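Local coordinates for protein N-terminal acetyltransferase B complex subunit MDM20 (Candida albicans, PDB 5K04) that forms the NatB N-terminal acetyltransferase complex with NAT3 and is probably its non-catalytic, largely helical auxiliary subunit, at residues 149-154 and 191-196; 153-158 and 491-496; 199-204 and 217-222; 253-258 and 284-289. One frame throughout, in Å; residues are numbered along the deposited sequence.

In the fold
Four contacts tie together helices of an all-helical chain, some close in sequence and one pair far apart, within a curved scaffold. From helix 143-157 two links depart, sharing F153 and H154. Contact 1 is the short one, returning after 36 residues to segment 191-196, which starts on helix 185-192. Contact 2 is the long one, closing a loop of 332 residues on helix 489-503. Within that long loop, and one after the other along the chain, contact 3 joins helices 197-204 and 213-225, and contact 4 joins helices 248-260 and 277-289. Neighbours along the arc touch: L195 packs on I200 between contacts 1 and 3, and M220 on L253 between contacts 3 and 4. Contacts 2 and 4 lie furthest apart, with centres about 35 Å from each other.

Contact 1: 149-154 and 191-196; sequences YAFSFH and YTLFLS
The carbonyl oxygen A150 O is approached from two quarters: F153 N of its own helix donates a hydrogen bond to it over 3.0 Å, and F194 CZ comes from the other segment to the same distance, 3.0 Å. A150 O lies near the plane of the F194 ring, at its edge, as does the amide of the next turn, with H154 N 3.6 Å from F194 CE1. The phenyl is thus set edge-on against the helix backbone.

L193 takes the imidazole instead. Its CD1 methyl sits 3.9 Å from the centroid of the H154 ring and 27° off the ring normal, a CH-pi contact, and the two side chains cross at about a right angle. With CG anti to the backbone N (chi1 163°), the H154 ring is set against the L193 methyl, and its NE2 hydrogen-bonds E493 OE1. The same methyl reaches F151, where L193 CD1 stands 3.9 Å from F151 CD1. A type I turn, T192 to L195, presents L193 and F194 together.

Around this junction, helix 162-177 packs on A150 and F153 and supplies N169, whose ND2 bonds F194 O. Helix 126-138 touches F153, while L195 leads across to helix 197-204.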
loop_
_atom_site.group_PDB
_atom_site.type_symbol
_atom_site.label_atom_id
_atom_site.label_comp_id
_atom_site.label_asym_id
_atom_site.label_seq_id
_atom_site.Cartn_x
_atom_site.Cartn_y
_atom_site.Cartn_z
ATOM N N TYR A 149 23.500 9.361 -13.711
ATOM C CA TYR A 149 24.531 8.338 -13.625
ATOM C C TYR A 149 25.028 8.191 -12.191
ATOM O O TYR A 149 25.112 7.076 -11.667
ATOM C CB TYR A 149 25.649 8.728 -14.587
ATOM C CG TYR A 149 26.699 7.690 -14.828
ATOM C CD1 TYR A 149 26.397 6.331 -14.733
ATOM C CD2 TYR A 149 28.003 8.063 -15.162
ATOM C CE1 TYR A 149 27.366 5.363 -14.966
ATOM C CE2 TYR A 149 28.989 7.092 -15.403
ATOM C CZ TYR A 149 28.661 5.743 -15.306
ATOM O OH TYR A 149 29.612 4.774 -15.531
ATOM N N ALA A 150 25.305 9.324 -11.529
ATOM C CA ALA A 150 25.767 9.330 -10.140
ATOM C C ALA A 150 24.717 8.756 -9.202
ATOM O O ALA A 150 25.017 7.925 -8.331
ATOM C CB ALA A 150 26.112 10.761 -9.718
ATOM N N PHE A 151 23.480 9.217 -9.349
ATOM C CA PHE A 151 22.400 8.701 -8.519
ATOM C C PHE A 151 22.219 7.198 -8.720
ATOM O O PHE A 151 21.918 6.472 -7.764
ATOM C CB PHE A 151 21.107 9.466 -8.832
ATOM C CG PHE A 151 19.955 9.092 -7.946
ATOM C CD1 PHE A 151 19.965 9.415 -6.597
ATOM C CD2 PHE A 151 18.864 8.415 -8.467
ATOM C CE1 PHE A 151 18.894 9.062 -5.784
ATOM C CE2 PHE A 151 17.798 8.072 -7.667
ATOM C CZ PHE A 151 17.811 8.391 -6.321
ATOM N N SER A 152 22.444 6.714 -9.947
ATOM C CA SER A 152 22.285 5.295 -10.240
ATOM C C SER A 152 23.308 4.449 -9.493
ATOM O O SER A 152 23.066 3.257 -9.279
ATOM C CB SER A 152 22.384 5.050 -11.751
ATOM O OG SER A 152 23.705 5.245 -12.237
ATOM N N PHE A 153 24.443 5.040 -9.091
ATOM C CA PHE A 153 25.425 4.297 -8.301
ATOM C C PHE A 153 24.945 4.091 -6.876
ATOM O O PHE A 153 25.208 3.045 -6.271
ATOM C CB PHE A 153 26.766 5.022 -8.294
ATOM C CG PHE A 153 27.580 4.778 -9.517
ATOM C CD1 PHE A 153 28.151 3.537 -9.744
ATOM C CD2 PHE A 153 27.751 5.778 -10.464
ATOM C CE1 PHE A 153 28.896 3.288 -10.903
ATOM C CE2 PHE A 153 28.494 5.550 -11.616
ATOM C CZ PHE A 153 29.071 4.298 -11.839
ATOM N N HIS A 154 24.243 5.081 -6.334
ATOM C CA HIS A 154 23.552 4.905 -5.066
ATOM C C HIS A 154 22.495 3.808 -5.151
ATOM O O HIS A 154 22.379 2.977 -4.242
ATOM C CB HIS A 154 22.897 6.213 -4.642
ATOM C CG HIS A 154 21.862 6.026 -3.585
ATOM N ND1 HIS A 154 22.173 5.594 -2.315
ATOM C CD2 HIS A 154 20.520 6.180 -3.614
ATOM C CE1 HIS A 154 21.069 5.512 -1.598
ATOM N NE2 HIS A 154 20.051 5.861 -2.364
ATOM N N TYR A 191 25.234 14.031 -3.677
ATOM C CA TYR A 191 26.618 13.976 -3.222
ATOM C C TYR A 191 26.717 13.284 -1.862
ATOM O O TYR A 191 27.567 12.407 -1.664
ATOM C CB TYR A 191 27.189 15.406 -3.184
ATOM C CG TYR A 191 28.674 15.498 -2.960
ATOM C CD1 TYR A 191 29.538 14.602 -3.558
ATOM C CD2 TYR A 191 29.220 16.492 -2.158
ATOM C CE1 TYR A 191 30.900 14.670 -3.343
ATOM C CE2 TYR A 191 30.593 16.574 -1.950
ATOM C CZ TYR A 191 31.428 15.665 -2.541
ATOM O OH TYR A 191 32.797 15.752 -2.335
ATOM N N THR A 192 25.825 13.643 -0.917
ATOM C CA THR A 192 25.880 13.066 0.429
ATOM C C THR A 192 25.670 11.560 0.423
ATOM O O THR A 192 26.060 10.892 1.386
ATOM C CB THR A 192 24.830 13.682 1.348
ATOM O OG1 THR A 192 23.529 13.344 0.864
ATOM C CG2 THR A 192 24.989 15.197 1.429
ATOM N N LEU A 193 25.070 11.007 -0.637
ATOM C CA LEU A 193 24.870 9.561 -0.685
ATOM C C LEU A 193 26.186 8.793 -0.733
ATOM O O LEU A 193 26.190 7.591 -0.470
ATOM C CB LEU A 193 24.010 9.179 -1.891
ATOM C CG LEU A 193 22.631 9.846 -1.954
ATOM C CD1 LEU A 193 22.004 9.581 -3.319
ATOM C CD2 LEU A 193 21.719 9.346 -0.808
ATOM N N PHE A 194 27.303 9.449 -1.048
ATOM C CA PHE A 194 28.588 8.762 -1.165
ATOM C C PHE A 194 29.588 9.195 -0.103
ATOM O O PHE A 194 30.769 8.839 -0.199
ATOM C CB PHE A 194 29.168 8.981 -2.564
ATOM C CG PHE A 194 28.182 8.699 -3.656
ATOM C CD1 PHE A 194 27.823 7.390 -3.956
ATOM C CD2 PHE A 194 27.573 9.737 -4.345
ATOM C CE1 PHE A 194 26.888 7.119 -4.948
ATOM C CE2 PHE A 194 26.627 9.471 -5.326
ATOM C CZ PHE A 194 26.293 8.159 -5.638
ATOM N N LEU A 195 29.144 9.950 0.904
ATOM C CA LEU A 195 30.021 10.581 1.871
ATOM C C LEU A 195 29.891 9.947 3.246
ATOM O O LEU A 195 28.821 9.479 3.640
ATOM C CB LEU A 195 29.711 12.067 1.997
ATOM C CG LEU A 195 29.917 12.908 0.749
ATOM C CD1 LEU A 195 29.619 14.352 1.100
ATOM C CD2 LEU A 195 31.353 12.731 0.206
ATOM N N SER A 196 30.987 9.996 3.999
ATOM C CA SER A 196 30.936 9.604 5.392
ATOM C C SER A 196 30.227 10.677 6.211
ATOM O O SER A 196 30.016 11.812 5.772
ATOM C CB SER A 196 32.345 9.379 5.946
ATOM O OG SER A 196 33.070 10.600 6.007
#

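Contact 2: 153-158 and 491-496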
loop_
_atom_site.group_PDB
_atom_site.type_symbol
_atom_site.label_atom_id
_atom_site.label_comp_id
_atom_site.label_asym_id
_atom_site.label_seq_id
_atom_site.Cartn_x
_atom_site.Cartn_y
_atom_site.Cartn_z
ATOM N N PHE A 153 24.443 5.040 -9.091
ATOM C CA PHE A 153 25.425 4.297 -8.301
ATOM C C PHE A 153 24.945 4.091 -6.876
ATOM O O PHE A 153 25.208 3.045 -6.271
ATOM C CB PHE A 153 26.766 5.022 -8.294
ATOM C CG PHE A 153 27.580 4.778 -9.517
ATOM C CD1 PHE A 153 28.151 3.537 -9.744
ATOM C CD2 PHE A 153 27.751 5.778 -10.464
ATOM C CE1 PHE A 153 28.896 3.288 -10.903
ATOM C CE2 PHE A 153 28.494 5.550 -11.616
ATOM C CZ PHE A 153 29.071 4.298 -11.839
ATOM N N HIS A 154 24.243 5.081 -6.334
ATOM C CA HIS A 154 23.552 4.905 -5.066
ATOM C C HIS A 154 22.495 3.808 -5.151
ATOM O O HIS A 154 22.379 2.977 -4.242
ATOM C CB HIS A 154 22.897 6.213 -4.642
ATOM C CG HIS A 154 21.862 6.026 -3.585
ATOM N ND1 HIS A 154 22.173 5.594 -2.315
ATOM C CD2 HIS A 154 20.520 6.180 -3.614
ATOM C CE1 HIS A 154 21.069 5.512 -1.598
ATOM N NE2 HIS A 154 20.051 5.861 -2.364
ATOM N N LEU A 155 21.684 3.820 -6.220
ATOM C CA LEU A 155 20.680 2.779 -6.420
ATOM C C LEU A 155 21.307 1.397 -6.388
ATOM O O LEU A 155 20.783 0.484 -5.739
ATOM C CB LEU A 155 19.961 2.992 -7.743
ATOM C CG LEU A 155 19.061 4.227 -7.847
ATOM C CD1 LEU A 155 18.321 4.173 -9.186
ATOM C CD2 LEU A 155 18.061 4.315 -6.660
ATOM N N LEU A 156 22.441 1.236 -7.086
ATOM C CA LEU A 156 23.156 -0.040 -7.111
ATOM C C LEU A 156 23.649 -0.416 -5.726
ATOM O O LEU A 156 23.527 -1.570 -5.303
ATOM C CB LEU A 156 24.351 0.046 -8.058
ATOM C CG LEU A 156 24.155 -0.144 -9.545
ATOM C CD1 LEU A 156 25.477 0.141 -10.261
ATOM C CD2 LEU A 156 23.664 -1.565 -9.815
ATOM N N LEU A 157 24.229 0.557 -5.012
ATOM C CA LEU A 157 24.727 0.331 -3.658
ATOM C C LEU A 157 23.647 -0.193 -2.727
ATOM O O LEU A 157 23.968 -0.780 -1.686
ATOM C CB LEU A 157 25.297 1.629 -3.089
ATOM C CG LEU A 157 26.691 1.979 -3.584
ATOM C CD1 LEU A 157 27.059 3.400 -3.189
ATOM C CD2 LEU A 157 27.667 0.980 -3.008
ATOM N N GLN A 158 22.375 0.013 -3.080
ATOM C CA GLN A 158 21.252 -0.430 -2.275
ATOM C C GLN A 158 20.892 -1.875 -2.563
ATOM O O GLN A 158 19.782 -2.305 -2.237
ATOM C CB GLN A 158 20.032 0.481 -2.503
ATOM C CG GLN A 158 20.248 1.949 -2.187
ATOM C CD GLN A 158 20.913 2.136 -0.861
ATOM O OE1 GLN A 158 22.043 2.618 -0.775
ATOM N NE2 GLN A 158 20.255 1.681 0.182
ATOM N N LYS A 491 13.298 12.244 -3.809
ATOM C CA LYS A 491 12.056 11.492 -3.802
ATOM C C LYS A 491 12.079 10.301 -4.733
ATOM O O LYS A 491 11.148 9.487 -4.689
ATOM C CB LYS A 491 10.887 12.399 -4.215
ATOM C CG LYS A 491 10.820 13.741 -3.493
ATOM C CD LYS A 491 10.543 13.563 -1.986
ATOM C CE LYS A 491 10.197 14.915 -1.316
ATOM N NZ LYS A 491 10.195 14.815 0.176
ATOM N N LEU A 492 13.103 10.197 -5.589
ATOM C CA LEU A 492 13.102 9.227 -6.679
ATOM C C LEU A 492 13.084 7.800 -6.158
ATOM O O LEU A 492 12.291 6.968 -6.622
ATOM C CB LEU A 492 14.328 9.448 -7.563
ATOM C CG LEU A 492 14.012 10.148 -8.877
ATOM C CD1 LEU A 492 15.262 10.274 -9.741
ATOM C CD2 LEU A 492 12.871 9.400 -9.614
ATOM N N GLU A 493 13.976 7.496 -5.208
ATOM C CA GLU A 493 14.045 6.147 -4.647
ATOM C C GLU A 493 12.686 5.686 -4.140
ATOM O O GLU A 493 12.329 4.514 -4.282
ATOM C CB GLU A 493 15.083 6.106 -3.523
ATOM C CG GLU A 493 15.414 4.716 -3.056
ATOM C CD GLU A 493 16.774 4.614 -2.349
ATOM O OE1 GLU A 493 17.386 5.658 -2.006
ATOM O OE2 GLU A 493 17.230 3.470 -2.141
ATOM N N GLY A 494 11.914 6.607 -3.539
ATOM C CA GLY A 494 10.585 6.258 -3.066
ATOM C C GLY A 494 9.591 6.009 -4.191
ATOM O O GLY A 494 8.695 5.176 -4.051
ATOM N N PHE A 495 9.718 6.734 -5.311
ATOM C CA PHE A 495 8.897 6.416 -6.482
ATOM C C PHE A 495 9.216 5.018 -6.994
ATOM O O PHE A 495 8.318 4.220 -7.278
ATOM C CB PHE A 495 9.125 7.422 -7.612
ATOM C CG PHE A 495 8.691 8.827 -7.308
ATOM C CD1 PHE A 495 7.902 9.116 -6.209
ATOM C CD2 PHE A 495 9.078 9.862 -8.140
ATOM C CE1 PHE A 495 7.510 10.412 -5.945
ATOM C CE2 PHE A 495 8.687 11.171 -7.877
ATOM C CZ PHE A 495 7.906 11.443 -6.779
ATOM N N ILE A 496 10.509 4.719 -7.125
ATOM C CA ILE A 496 10.947 3.440 -7.668
ATOM C C ILE A 496 10.496 2.305 -6.763
ATOM O O ILE A 496 9.925 1.304 -7.225
ATOM C CB ILE A 496 12.474 3.465 -7.859
ATOM C CG1 ILE A 496 12.848 4.470 -8.958
ATOM C CG2 ILE A 496 13.018 2.080 -8.155
ATOM C CD1 ILE A 496 14.334 4.842 -8.988
#
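L155 and E493 mark the nearest approach of the two backbones, their CA atoms 7.6 Å apart, where the short axes of 153-157 and 491-496 cross at -52° and come no closer than 11.7 Å. So wide a gap has to be spanned by long side chains. E493, with CG anti to its backbone N (chi1 -169°) and its chain extended beyond, reaches across to the imidazole: H154 NE2 donates to E493 OE1 over 2.7 Å, with an N-H...O angle of 163°. The acceptor lies in the ring plane, but the donor comes from above the carboxylate plane, and the two planes are nearly perpendicular. Such a carboxylate would probably favour a protonated imidazole.

Q158 lies over one face of the H154 ring through its CG, and the same Q158 CG is 3.4 Å from E493 OE2. Beside this polar link, L155 and I496 meet tip to tip, L155 CD1 to I496 CD1 at 4.0 Å.

On helix 489-503, K491 and F495 meet the NAT3 chain, K491 NZ bonding F7 O of NAT3. The arrangement is an interhelical His-carboxylate hydrogen bond flanked by an aliphatic contact, joining sequence-distant helices of a helical scaffold beside its partner subunit.

Contact 3: 199-204 and 217-222; sequences EIEQVL and LLYMKA
I200 meets L218 and A222 through one methyl: I200 CG2 is 3.7 Å from A222 CB and also meets L218 CG, with the I200 and L218 side chains crossing at about a right angle. One turn on, L204 and Y219 slide past each other in opposite directions. L204 CB stands 3.6 Å from Y219 CD1 at the ring, while L204 CD1 reaches back to Y219 CB at 3.7 Å, so the leucine lies against CB and one side of the ring.

The phenol ring also passes E201, whose CG is 3.9 Å from Y219 CE1. With CG anti to the backbone N (chi1 -180°) and the chain extended beyond, E201 brings its carboxylate near the phenol oxygen, and a water bridges the two, donating to E201 OE2 at 2.5 Å and lying 2.7 Å from Y219 OH.

Further out, the other carboxylate oxygen, E201 OE1, is held by S228 OG and N226 ND2, while Y235 meets the Y219 ring edge-to-face. Both groups at the water bridge therefore have a second-shell partner.

The backbones come close at small A222, where E201 and A222 CA atoms lie 5.8 Å apart. The segment axes approach to 8.8 Å with N-to-C directions 130° apart, a tilted antiparallel packing of consecutive helices. This is a helical hairpin with an apolar seam and a water-bridged polar margin, consistent with the TPR-related architecture suggested by the family.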
loop_
_atom_site.group_PDB
_atom_site.type_symbol
_atom_site.label_atom_id
_atom_site.label_comp_id
_atom_site.label_asym_id
_atom_site.label_seq_id
_atom_site.Cartn_x
_atom_site.Cartn_y
_atom_site.Cartn_z
ATOM N N GLU A 199 32.464 13.608 6.453
ATOM C CA GLU A 199 32.480 14.430 5.251
ATOM C C GLU A 199 31.175 15.206 5.101
ATOM O O GLU A 199 31.186 16.378 4.713
ATOM C CB GLU A 199 32.745 13.545 4.030
ATOM C CG GLU A 199 34.127 12.906 3.991
ATOM C CD GLU A 199 34.236 11.813 2.923
ATOM O OE1 GLU A 199 33.300 10.989 2.805
ATOM O OE2 GLU A 199 35.259 11.786 2.201
ATOM N N ILE A 200 30.048 14.569 5.430
ATOM C CA ILE A 200 28.744 15.230 5.350
ATOM C C ILE A 200 28.735 16.513 6.187
ATOM O O ILE A 200 28.297 17.573 5.724
ATOM C CB ILE A 200 27.629 14.258 5.786
ATOM C CG1 ILE A 200 27.409 13.167 4.727
ATOM C CG2 ILE A 200 26.341 15.004 6.071
ATOM C CD1 ILE A 200 26.349 12.149 5.112
ATOM N N GLU A 201 29.201 16.436 7.439
ATOM C CA GLU A 201 29.229 17.634 8.282
ATOM C C GLU A 201 30.106 18.713 7.668
ATOM O O GLU A 201 29.727 19.889 7.615
ATOM C CB GLU A 201 29.736 17.314 9.693
ATOM C CG GLU A 201 29.757 18.578 10.566
ATOM C CD GLU A 201 30.228 18.348 12.003
ATOM O OE1 GLU A 201 30.643 17.208 12.335
ATOM O OE2 GLU A 201 30.189 19.325 12.795
ATOM N N GLN A 202 31.303 18.319 7.222
ATOM C CA GLN A 202 32.227 19.257 6.604
ATOM C C GLN A 202 31.610 19.895 5.358
ATOM O O GLN A 202 31.714 21.108 5.159
ATOM C CB GLN A 202 33.539 18.524 6.284
ATOM C CG GLN A 202 34.618 19.380 5.700
ATOM C CD GLN A 202 34.917 20.600 6.565
ATOM O OE1 GLN A 202 34.986 20.508 7.790
ATOM N NE2 GLN A 202 35.092 21.748 5.919
ATOM N N VAL A 203 30.930 19.100 4.530
ATOM C CA VAL A 203 30.317 19.631 3.314
ATOM C C VAL A 203 29.149 20.548 3.654
ATOM O O VAL A 203 29.104 21.707 3.226
ATOM C CB VAL A 203 29.871 18.482 2.394
ATOM C CG1 VAL A 203 29.073 19.028 1.198
ATOM C CG2 VAL A 203 31.079 17.711 1.922
ATOM N N LEU A 204 28.190 20.044 4.438
ATOM C CA LEU A 204 26.980 20.808 4.725
ATOM C C LEU A 204 27.255 22.072 5.540
ATOM O O LEU A 204 26.451 23.005 5.497
ATOM C CB LEU A 204 25.970 19.918 5.440
ATOM C CG LEU A 204 25.411 18.787 4.575
ATOM C CD1 LEU A 204 24.244 18.093 5.270
ATOM C CD2 LEU A 204 24.980 19.339 3.198
ATOM N N LEU A 217 18.059 17.728 8.505
ATOM C CA LEU A 217 18.007 16.506 9.302
ATOM C C LEU A 217 19.281 15.701 9.130
ATOM O O LEU A 217 19.833 15.177 10.103
ATOM C CB LEU A 217 16.786 15.678 8.912
ATOM C CG LEU A 217 15.437 16.337 9.237
ATOM C CD1 LEU A 217 14.236 15.517 8.704
ATOM C CD2 LEU A 217 15.291 16.607 10.718
ATOM N N LEU A 218 19.767 15.613 7.891
ATOM C CA LEU A 218 21.004 14.898 7.606
ATOM C C LEU A 218 22.192 15.568 8.290
ATOM O O LEU A 218 23.070 14.890 8.835
ATOM C CB LEU A 218 21.203 14.839 6.095
ATOM C CG LEU A 218 22.387 14.008 5.603
ATOM C CD1 LEU A 218 22.235 12.535 5.997
ATOM C CD2 LEU A 218 22.538 14.164 4.097
ATOM N N TYR A 219 22.223 16.903 8.278
ATOM C CA TYR A 219 23.290 17.634 8.945
ATOM C C TYR A 219 23.303 17.344 10.441
ATOM O O TYR A 219 24.370 17.161 11.041
ATOM C CB TYR A 219 23.118 19.130 8.675
ATOM C CG TYR A 219 24.245 20.009 9.167
ATOM C CD1 TYR A 219 25.574 19.649 8.992
ATOM C CD2 TYR A 219 23.972 21.231 9.771
ATOM C CE1 TYR A 219 26.596 20.481 9.442
ATOM C CE2 TYR A 219 24.982 22.058 10.220
ATOM C CZ TYR A 219 26.294 21.682 10.060
ATOM O OH TYR A 219 27.304 22.503 10.516
ATOM N N MET A 220 22.120 17.316 11.066
ATOM C CA MET A 220 22.052 17.101 12.508
ATOM C C MET A 220 22.430 15.667 12.861
ATOM O O MET A 220 23.126 15.428 13.853
ATOM C CB MET A 220 20.649 17.451 13.033
ATOM C CG MET A 220 20.427 18.956 13.278
ATOM S SD MET A 220 18.976 19.362 14.203
ATOM C CE MET A 220 17.833 19.187 12.917
ATOM N N LYS A 221 21.994 14.702 12.042
ATOM C CA LYS A 221 22.347 13.305 12.266
ATOM C C LYS A 221 23.851 13.091 12.142
ATOM O O LYS A 221 24.446 12.332 12.918
ATOM C CB LYS A 221 21.597 12.431 11.264
ATOM C CG LYS A 221 21.972 10.982 11.309
ATOM C CD LYS A 221 21.247 10.189 10.230
ATOM C CE LYS A 221 21.635 8.722 10.343
ATOM N NZ LYS A 221 21.051 7.905 9.266
ATOM N N ALA A 222 24.473 13.761 11.174
ATOM C CA ALA A 222 25.914 13.649 10.988
ATOM C C ALA A 222 26.667 14.186 12.200
ATOM O O ALA A 222 27.523 13.488 12.766
ATOM C CB ALA A 222 26.320 14.382 9.709
HETATM O O HOH W 1 29.542 21.536 11.776
#

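Contact 4: 253-258 and 284-289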
loop_
_atom_site.group_PDB
_atom_site.type_symbol
_atom_site.label_atom_id
_atom_site.label_comp_id
_atom_site.label_asym_id
_atom_site.label_seq_id
_atom_site.Cartn_x
_atom_site.Cartn_y
_atom_site.Cartn_z
ATOM N N LEU A 253 17.936 16.359 20.535
ATOM C CA LEU A 253 19.331 16.601 20.180
ATOM C C LEU A 253 19.887 17.813 20.922
ATOM O O LEU A 253 21.055 17.815 21.324
ATOM C CB LEU A 253 19.456 16.784 18.667
ATOM C CG LEU A 253 19.160 15.561 17.779
ATOM C CD1 LEU A 253 19.455 15.883 16.319
ATOM C CD2 LEU A 253 19.945 14.330 18.175
ATOM N N TRP A 254 19.046 18.825 21.160
ATOM C CA TRP A 254 19.503 20.038 21.836
ATOM C C TRP A 254 19.871 19.778 23.294
ATOM O O TRP A 254 20.859 20.335 23.789
ATOM C CB TRP A 254 18.432 21.123 21.745
ATOM C CG TRP A 254 18.797 22.403 22.430
ATOM C CD1 TRP A 254 19.634 23.386 21.961
ATOM C CD2 TRP A 254 18.315 22.860 23.699
ATOM N NE1 TRP A 254 19.715 24.416 22.877
ATOM C CE2 TRP A 254 18.914 24.112 23.949
ATOM C CE3 TRP A 254 17.445 22.323 24.654
ATOM C CZ2 TRP A 254 18.660 24.835 25.102
ATOM C CZ3 TRP A 254 17.209 23.035 25.810
ATOM C CH2 TRP A 254 17.807 24.283 26.022
ATOM N N ILE A 255 19.085 18.959 24.008
ATOM C CA ILE A 255 19.433 18.661 25.400
ATOM C C ILE A 255 20.560 17.643 25.465
ATOM O O ILE A 255 21.407 17.694 26.365
ATOM C CB ILE A 255 18.211 18.176 26.208
ATOM C CG1 ILE A 255 17.672 16.846 25.670
ATOM C CG2 ILE A 255 17.133 19.254 26.281
ATOM C CD1 ILE A 255 16.673 16.165 26.575
ATOM N N LEU A 256 20.577 16.699 24.523
ATOM C CA LEU A 256 21.681 15.755 24.443
ATOM C C LEU A 256 23.001 16.496 24.273
ATOM O O LEU A 256 23.901 16.394 25.111
ATOM C CB LEU A 256 21.450 14.775 23.288
ATOM C CG LEU A 256 22.619 13.813 23.060
ATOM C CD1 LEU A 256 22.896 13.011 24.318
ATOM C CD2 LEU A 256 22.357 12.900 21.893
ATOM N N SER A 257 23.116 17.273 23.193
ATOM C CA SER A 257 24.350 17.999 22.938
ATOM C C SER A 257 24.647 18.992 24.055
ATOM O O SER A 257 25.817 19.201 24.406
ATOM C CB SER A 257 24.273 18.696 21.571
ATOM O OG SER A 257 23.107 19.498 21.453
ATOM N N GLY A 258 23.607 19.587 24.639
ATOM C CA GLY A 258 23.819 20.493 25.761
ATOM C C GLY A 258 24.536 19.828 26.920
ATOM O O GLY A 258 25.497 20.371 27.473
ATOM N N ILE A 284 10.437 15.572 30.734
ATOM C CA ILE A 284 10.610 14.166 31.084
ATOM C C ILE A 284 11.906 13.636 30.498
ATOM O O ILE A 284 12.688 12.960 31.177
ATOM C CB ILE A 284 9.412 13.335 30.596
ATOM C CG1 ILE A 284 8.098 13.995 31.022
ATOM C CG2 ILE A 284 9.520 11.925 31.150
ATOM C CD1 ILE A 284 6.865 13.292 30.515
ATOM N N GLU A 285 12.137 13.917 29.216
ATOM C CA GLU A 285 13.364 13.478 28.559
ATOM C C GLU A 285 14.594 14.106 29.209
ATOM O O GLU A 285 15.675 13.506 29.215
ATOM C CB GLU A 285 13.297 13.824 27.071
ATOM C CG GLU A 285 13.978 12.806 26.153
ATOM C CD GLU A 285 13.105 11.616 25.811
ATOM O OE1 GLU A 285 11.887 11.806 25.599
ATOM O OE2 GLU A 285 13.646 10.488 25.749
ATOM N N LEU A 286 14.443 15.301 29.786
ATOM C CA LEU A 286 15.582 15.972 30.397
ATOM C C LEU A 286 15.872 15.401 31.778
ATOM O O LEU A 286 17.037 15.307 32.172
ATOM C CB LEU A 286 15.334 17.482 30.461
ATOM C CG LEU A 286 16.464 18.348 31.040
ATOM C CD1 LEU A 286 17.676 18.352 30.124
ATOM C CD2 LEU A 286 15.990 19.777 31.335
ATOM N N ASP A 287 14.827 14.999 32.514
ATOM C CA ASP A 287 15.027 14.284 33.774
ATOM C C ASP A 287 15.783 12.979 33.552
ATOM O O ASP A 287 16.737 12.667 34.275
ATOM C CB ASP A 287 13.683 14.004 34.443
ATOM C CG ASP A 287 12.998 15.260 34.916
ATOM O OD1 ASP A 287 13.626 16.337 34.826
ATOM O OD2 ASP A 287 11.836 15.167 35.366
ATOM N N ILE A 288 15.361 12.199 32.556
ATOM C CA ILE A 288 16.039 10.947 32.235
ATOM C C ILE A 288 17.504 11.208 31.897
ATOM O O ILE A 288 18.406 10.513 32.380
ATOM C CB ILE A 288 15.300 10.242 31.083
ATOM C CG1 ILE A 288 13.941 9.737 31.563
ATOM C CG2 ILE A 288 16.140 9.121 30.478
ATOM C CD1 ILE A 288 13.026 9.272 30.441
ATOM N N LEU A 289 17.753 12.227 31.071
ATOM C CA LEU A 289 19.101 12.531 30.599
ATOM C C LEU A 289 20.044 12.903 31.739
ATOM O O LEU A 289 21.257 12.680 31.638
ATOM C CB LEU A 289 19.036 13.669 29.579
ATOM C CG LEU A 289 20.338 14.057 28.891
ATOM C CD1 LEU A 289 20.873 12.868 28.115
ATOM C CD2 LEU A 289 20.107 15.248 27.964
#
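I255 is the main bump, pushed toward the second helix into a hollow lined by E285, L286 and L289. Its CG1 stands between the backbone N and the carbonyl carbon (chi1 64°), the crowded position for a branched residue in a helix. Beyond it, I255 CD1 reaches the floor of the hollow, 3.9 Å from E285 O, and also touches E285 CB.

The walls are two leucines that each cross the isoleucine obliquely. On one, L286 CD1 is 4.0 Å from both I255 CB and I255 CG2, at the root of the branch. On the other, L289 CD2 lies 3.7 Å from I255 CG1.

L289 is in turn a bump for the first helix. The same methyl, L289 CD2, presses on the backbone, 3.2 Å from I255 O and 3.8 Å from L256 N, so it settles over the link between these two residues. Its sister methyl L289 CD1 faces L256 CD1 at 4.3 Å. Bump and hollow are therefore exchanged in both directions.

The segment axes run 24° apart in N-to-C direction and come to 10.4 Å at closest. Helix 265-269, which lies between the two in sequence, packs on L286 and on W254. The first helix is backed by helix 229-242, which touches W254 and S257, and helix 213-225 meets L253 and L256. Y318, from a loop, shares a hydrogen bond with E285 through its OH and E285 OE1.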